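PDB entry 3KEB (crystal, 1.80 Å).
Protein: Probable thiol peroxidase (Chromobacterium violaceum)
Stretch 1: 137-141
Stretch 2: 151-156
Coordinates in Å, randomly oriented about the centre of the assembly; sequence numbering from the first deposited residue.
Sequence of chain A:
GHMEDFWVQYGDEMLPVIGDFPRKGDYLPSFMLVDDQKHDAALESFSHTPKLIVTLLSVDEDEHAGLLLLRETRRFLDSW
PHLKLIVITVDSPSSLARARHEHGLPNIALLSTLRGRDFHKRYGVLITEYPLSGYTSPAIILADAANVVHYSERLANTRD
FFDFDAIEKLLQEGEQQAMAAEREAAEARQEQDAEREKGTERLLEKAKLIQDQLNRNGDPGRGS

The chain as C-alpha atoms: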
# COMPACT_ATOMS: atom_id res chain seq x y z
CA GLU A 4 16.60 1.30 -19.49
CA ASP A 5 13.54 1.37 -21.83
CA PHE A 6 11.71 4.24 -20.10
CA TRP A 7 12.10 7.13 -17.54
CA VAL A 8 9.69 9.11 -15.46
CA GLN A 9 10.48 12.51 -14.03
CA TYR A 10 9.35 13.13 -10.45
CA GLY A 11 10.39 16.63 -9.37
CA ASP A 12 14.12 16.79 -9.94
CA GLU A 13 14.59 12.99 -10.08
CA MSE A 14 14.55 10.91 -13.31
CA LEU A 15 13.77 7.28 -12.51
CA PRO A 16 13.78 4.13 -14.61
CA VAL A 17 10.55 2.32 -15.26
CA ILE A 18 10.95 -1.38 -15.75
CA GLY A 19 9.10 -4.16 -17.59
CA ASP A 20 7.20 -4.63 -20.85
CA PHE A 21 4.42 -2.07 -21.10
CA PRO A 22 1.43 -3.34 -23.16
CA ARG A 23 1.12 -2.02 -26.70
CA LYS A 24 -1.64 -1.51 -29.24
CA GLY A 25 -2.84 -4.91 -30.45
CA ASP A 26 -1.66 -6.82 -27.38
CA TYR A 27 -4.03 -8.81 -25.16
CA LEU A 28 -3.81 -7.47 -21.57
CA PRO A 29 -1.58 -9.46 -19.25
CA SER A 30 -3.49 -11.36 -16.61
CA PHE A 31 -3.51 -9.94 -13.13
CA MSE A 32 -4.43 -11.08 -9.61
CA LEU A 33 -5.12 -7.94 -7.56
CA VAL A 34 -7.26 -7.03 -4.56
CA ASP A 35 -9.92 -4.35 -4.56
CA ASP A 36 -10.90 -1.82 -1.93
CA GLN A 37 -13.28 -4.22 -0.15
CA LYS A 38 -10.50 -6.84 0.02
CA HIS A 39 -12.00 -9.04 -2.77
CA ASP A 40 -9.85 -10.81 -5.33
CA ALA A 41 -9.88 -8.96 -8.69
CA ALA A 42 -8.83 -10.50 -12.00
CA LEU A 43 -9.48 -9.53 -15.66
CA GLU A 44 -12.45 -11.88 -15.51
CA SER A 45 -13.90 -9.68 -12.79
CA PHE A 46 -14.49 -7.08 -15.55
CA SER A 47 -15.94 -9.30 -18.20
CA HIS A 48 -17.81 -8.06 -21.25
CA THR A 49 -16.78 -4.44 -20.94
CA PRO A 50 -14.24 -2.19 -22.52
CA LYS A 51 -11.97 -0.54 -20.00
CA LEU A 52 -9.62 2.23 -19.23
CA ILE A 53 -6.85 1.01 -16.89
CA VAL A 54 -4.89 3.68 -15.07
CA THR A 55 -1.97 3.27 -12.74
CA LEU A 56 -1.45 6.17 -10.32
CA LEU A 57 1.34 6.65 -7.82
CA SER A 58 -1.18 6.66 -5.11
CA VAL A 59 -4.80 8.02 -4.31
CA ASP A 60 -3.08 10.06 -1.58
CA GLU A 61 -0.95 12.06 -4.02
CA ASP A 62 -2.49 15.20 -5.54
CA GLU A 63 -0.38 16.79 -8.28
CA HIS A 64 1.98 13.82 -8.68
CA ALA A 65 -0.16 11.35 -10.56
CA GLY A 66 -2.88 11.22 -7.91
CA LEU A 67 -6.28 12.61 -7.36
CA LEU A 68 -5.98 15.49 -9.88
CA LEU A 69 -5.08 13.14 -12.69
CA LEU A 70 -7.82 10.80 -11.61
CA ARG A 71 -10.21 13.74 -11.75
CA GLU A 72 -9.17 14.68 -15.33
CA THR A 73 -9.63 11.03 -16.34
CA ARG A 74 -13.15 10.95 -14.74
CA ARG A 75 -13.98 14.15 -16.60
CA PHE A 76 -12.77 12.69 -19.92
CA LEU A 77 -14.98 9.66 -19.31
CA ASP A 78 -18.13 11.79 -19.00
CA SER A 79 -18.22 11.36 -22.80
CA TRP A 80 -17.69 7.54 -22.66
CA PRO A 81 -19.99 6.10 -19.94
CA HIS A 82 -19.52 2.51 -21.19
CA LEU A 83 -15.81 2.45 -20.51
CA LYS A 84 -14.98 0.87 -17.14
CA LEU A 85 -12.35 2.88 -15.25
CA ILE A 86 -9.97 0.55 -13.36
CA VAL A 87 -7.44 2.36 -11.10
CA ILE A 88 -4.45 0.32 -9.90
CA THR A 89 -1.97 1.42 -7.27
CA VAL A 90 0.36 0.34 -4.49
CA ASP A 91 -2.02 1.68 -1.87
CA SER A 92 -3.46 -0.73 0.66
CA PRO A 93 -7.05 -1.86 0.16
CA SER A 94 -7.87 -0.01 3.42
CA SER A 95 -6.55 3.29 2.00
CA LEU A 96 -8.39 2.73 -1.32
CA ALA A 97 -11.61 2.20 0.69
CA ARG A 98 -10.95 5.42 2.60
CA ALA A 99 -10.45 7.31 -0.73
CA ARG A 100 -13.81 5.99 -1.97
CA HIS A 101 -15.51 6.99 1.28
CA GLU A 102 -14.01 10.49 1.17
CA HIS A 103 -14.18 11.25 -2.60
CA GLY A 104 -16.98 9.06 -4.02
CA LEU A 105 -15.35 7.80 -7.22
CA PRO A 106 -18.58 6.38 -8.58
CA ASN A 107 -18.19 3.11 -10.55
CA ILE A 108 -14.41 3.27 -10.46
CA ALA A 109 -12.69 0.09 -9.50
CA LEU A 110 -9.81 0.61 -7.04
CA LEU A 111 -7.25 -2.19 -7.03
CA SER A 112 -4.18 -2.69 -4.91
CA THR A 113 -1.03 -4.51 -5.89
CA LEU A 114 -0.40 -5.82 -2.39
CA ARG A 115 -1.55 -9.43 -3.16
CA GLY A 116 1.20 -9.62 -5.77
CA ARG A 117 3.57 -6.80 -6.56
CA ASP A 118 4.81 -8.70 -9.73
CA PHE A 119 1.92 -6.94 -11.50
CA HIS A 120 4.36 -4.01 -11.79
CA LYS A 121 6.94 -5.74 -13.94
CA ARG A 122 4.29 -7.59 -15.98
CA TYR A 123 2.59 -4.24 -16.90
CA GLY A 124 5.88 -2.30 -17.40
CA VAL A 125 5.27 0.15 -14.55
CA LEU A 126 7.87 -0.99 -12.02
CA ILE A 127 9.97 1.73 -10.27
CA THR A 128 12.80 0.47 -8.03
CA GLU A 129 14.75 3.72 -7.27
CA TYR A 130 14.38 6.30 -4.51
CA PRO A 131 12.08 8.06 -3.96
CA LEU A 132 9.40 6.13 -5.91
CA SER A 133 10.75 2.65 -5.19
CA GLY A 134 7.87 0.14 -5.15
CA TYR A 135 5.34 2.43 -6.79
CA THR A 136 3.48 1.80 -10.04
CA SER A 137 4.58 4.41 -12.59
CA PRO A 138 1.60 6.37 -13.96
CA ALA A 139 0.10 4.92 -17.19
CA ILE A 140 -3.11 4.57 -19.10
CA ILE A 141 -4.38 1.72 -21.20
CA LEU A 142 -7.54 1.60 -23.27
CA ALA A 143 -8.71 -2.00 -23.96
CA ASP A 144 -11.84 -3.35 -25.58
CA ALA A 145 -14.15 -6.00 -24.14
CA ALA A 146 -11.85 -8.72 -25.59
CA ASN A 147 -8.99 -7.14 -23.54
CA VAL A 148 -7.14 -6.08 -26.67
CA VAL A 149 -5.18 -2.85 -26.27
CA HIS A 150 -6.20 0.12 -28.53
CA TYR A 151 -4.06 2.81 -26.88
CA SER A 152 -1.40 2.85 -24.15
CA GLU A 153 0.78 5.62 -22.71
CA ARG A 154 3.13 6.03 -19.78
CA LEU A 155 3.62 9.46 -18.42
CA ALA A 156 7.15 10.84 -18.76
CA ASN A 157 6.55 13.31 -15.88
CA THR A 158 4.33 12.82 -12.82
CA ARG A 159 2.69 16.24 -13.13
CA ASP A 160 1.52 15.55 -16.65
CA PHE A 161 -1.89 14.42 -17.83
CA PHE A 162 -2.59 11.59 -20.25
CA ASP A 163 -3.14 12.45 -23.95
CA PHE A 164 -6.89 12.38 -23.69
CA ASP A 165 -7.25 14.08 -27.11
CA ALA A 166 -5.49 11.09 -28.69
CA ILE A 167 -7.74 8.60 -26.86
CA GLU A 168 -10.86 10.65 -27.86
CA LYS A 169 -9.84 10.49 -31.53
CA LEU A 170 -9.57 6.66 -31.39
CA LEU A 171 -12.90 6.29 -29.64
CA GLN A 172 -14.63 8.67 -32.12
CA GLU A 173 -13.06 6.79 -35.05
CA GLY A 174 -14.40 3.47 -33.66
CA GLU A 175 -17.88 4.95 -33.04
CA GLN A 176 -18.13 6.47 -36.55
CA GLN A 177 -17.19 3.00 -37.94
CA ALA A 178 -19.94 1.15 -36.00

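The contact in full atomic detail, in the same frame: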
# COMPACT_ATOMS: atom_id res chain seq x y z
N SER A 137 4.42 3.22 -11.79
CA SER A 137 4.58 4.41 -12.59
C SER A 137 3.24 4.76 -13.29
O SER A 137 2.49 3.87 -13.67
CB SER A 137 5.73 4.22 -13.59
OG SER A 137 6.23 5.48 -13.94
N PRO A 138 2.91 6.03 -13.41
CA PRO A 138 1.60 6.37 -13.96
C PRO A 138 1.45 6.08 -15.48
O PRO A 138 2.36 6.36 -16.27
CB PRO A 138 1.47 7.86 -13.67
CG PRO A 138 2.86 8.31 -13.54
CD PRO A 138 3.52 7.21 -12.79
N ALA A 139 0.35 5.42 -15.84
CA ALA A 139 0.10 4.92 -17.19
C ALA A 139 -1.39 4.76 -17.44
O ALA A 139 -2.24 4.79 -16.52
CB ALA A 139 0.88 3.60 -17.44
N ILE A 140 -1.72 4.74 -18.71
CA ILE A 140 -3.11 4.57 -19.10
C ILE A 140 -3.17 3.59 -20.19
O ILE A 140 -2.31 3.61 -21.08
CB ILE A 140 -3.79 5.90 -19.52
CG1 ILE A 140 -5.28 5.68 -19.80
CG2 ILE A 140 -3.11 6.58 -20.77
CD1 ILE A 140 -6.09 7.07 -19.77
N ILE A 141 -4.17 2.73 -20.15
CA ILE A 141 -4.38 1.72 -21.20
C ILE A 141 -5.84 1.56 -21.51
O ILE A 141 -6.63 1.25 -20.63
CB ILE A 141 -3.88 0.33 -20.76
CG1 ILE A 141 -2.42 0.37 -20.34
CG2 ILE A 141 -4.10 -0.74 -21.88
CD1 ILE A 141 -1.93 -0.94 -19.71
N TYR A 151 -4.92 1.68 -27.18
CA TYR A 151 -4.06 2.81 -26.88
C TYR A 151 -3.36 2.56 -25.55
O TYR A 151 -4.01 2.07 -24.58
CB TYR A 151 -4.92 4.11 -26.75
CG TYR A 151 -4.12 5.28 -26.39
CD1 TYR A 151 -3.49 6.00 -27.37
CD2 TYR A 151 -3.90 5.64 -25.05
CE1 TYR A 151 -2.69 7.11 -27.04
CE2 TYR A 151 -3.09 6.74 -24.70
CZ TYR A 151 -2.52 7.48 -25.71
OH TYR A 151 -1.70 8.57 -25.46
N SER A 152 -2.09 2.90 -25.45
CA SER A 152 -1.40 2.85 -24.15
C SER A 152 -0.37 3.99 -24.06
O SER A 152 0.25 4.33 -25.06
CB SER A 152 -0.76 1.45 -23.88
OG SER A 152 0.32 1.17 -24.76
N GLU A 153 -0.16 4.55 -22.88
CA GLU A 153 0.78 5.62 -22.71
C GLU A 153 1.27 5.58 -21.28
O GLU A 153 0.48 5.49 -20.33
CB GLU A 153 0.07 6.97 -22.99
CG GLU A 153 0.91 8.22 -22.73
CD GLU A 153 0.09 9.51 -22.71
OE1 GLU A 153 -1.17 9.49 -22.73
OE2 GLU A 153 0.72 10.56 -22.68
N ARG A 154 2.57 5.73 -21.11
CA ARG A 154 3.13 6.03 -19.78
C ARG A 154 3.54 7.46 -19.71
O ARG A 154 4.05 8.00 -20.67
CB ARG A 154 4.36 5.18 -19.57
CG ARG A 154 4.00 3.83 -19.42
CD ARG A 154 5.20 2.98 -19.17
NE ARG A 154 6.00 2.77 -20.38
CZ ARG A 154 7.05 1.95 -20.46
NH1 ARG A 154 7.45 1.28 -19.42
NH2 ARG A 154 7.75 1.83 -21.61
N LEU A 155 3.22 8.11 -18.61
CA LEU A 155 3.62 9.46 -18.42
C LEU A 155 5.13 9.57 -18.24
O LEU A 155 5.72 8.84 -17.44
CB LEU A 155 2.92 10.06 -17.17
CG LEU A 155 1.43 10.24 -17.19
CD1 LEU A 155 1.04 11.04 -15.87
CD2 LEU A 155 1.02 10.94 -18.49
N ALA A 156 5.74 10.52 -18.93
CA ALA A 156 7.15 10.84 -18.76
C ALA A 156 7.46 11.77 -17.58
O ALA A 156 8.62 11.90 -17.22
CB ALA A 156 7.76 11.39 -20.09
O HOH W 1 5.02 6.50 -16.27

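Antiparallel β-strands alternate between residue pairs that exchange hydrogen bonds and pairs that do not, and a short ladder in this probable thiol peroxidase illustrates the rule. Strands 139-141 and 151-154 run at 177° to one another, their axes approaching to 4.7 Å. At the hydrogen-bonded pair, Ile-140 N donates to Glu-153 O at 2.8 Å and Glu-153 N returns a bond to Ile-140 O at 3.0 Å, with CA atoms 5.4 Å apart. The flanking pairs, Ala-139 with Arg-154 and Ile-141 with Ser-152, lack such bonds, and their CA atoms draw in to 4.1 and 4.3 Å. Past the strand ends the pattern persists: Leu-155 N donates to Pro-138 O at 3.0 Å, a bond that proline, without an amide hydrogen, cannot reciprocate.

Close backbone approach also brings CA-H groups against carbonyls. Ala-139 CA lies 3.2 Å from Glu-153 O, Ser-152 CA 3.3 Å from Ile-140 O, and Ile-141 CA 3.4 Å from Tyr-151 O. Two of these carbonyls, those of Glu-153 and Ile-140, thus receive a CA-H contact besides an amide bond.

Side chains follow the same alternation. Ile-140 and Glu-153 share one face, where Ile-140 CG2 sits 3.9 Å from Glu-153 CB, so that hydrocarbon meets hydrocarbon. The same methyl approaches the edge of the Tyr-151 ring, with Ile-140 CG2 3.9 Å from Tyr-151 CE2. On the other face, Ala-139 CB packs 3.7 Å from Arg-154 CG, the aliphatic part of a charged side chain. Beyond the ladder, Pro-138 CB meets Leu-155 CD1 at 3.9 Å.

One water ties the loop ends together. It accepts from Ser-137 OG at 2.8 Å and donates to Pro-138 O and Leu-155 O, each at 2.7 Å, bridging the stretches where the regular ladder has ended.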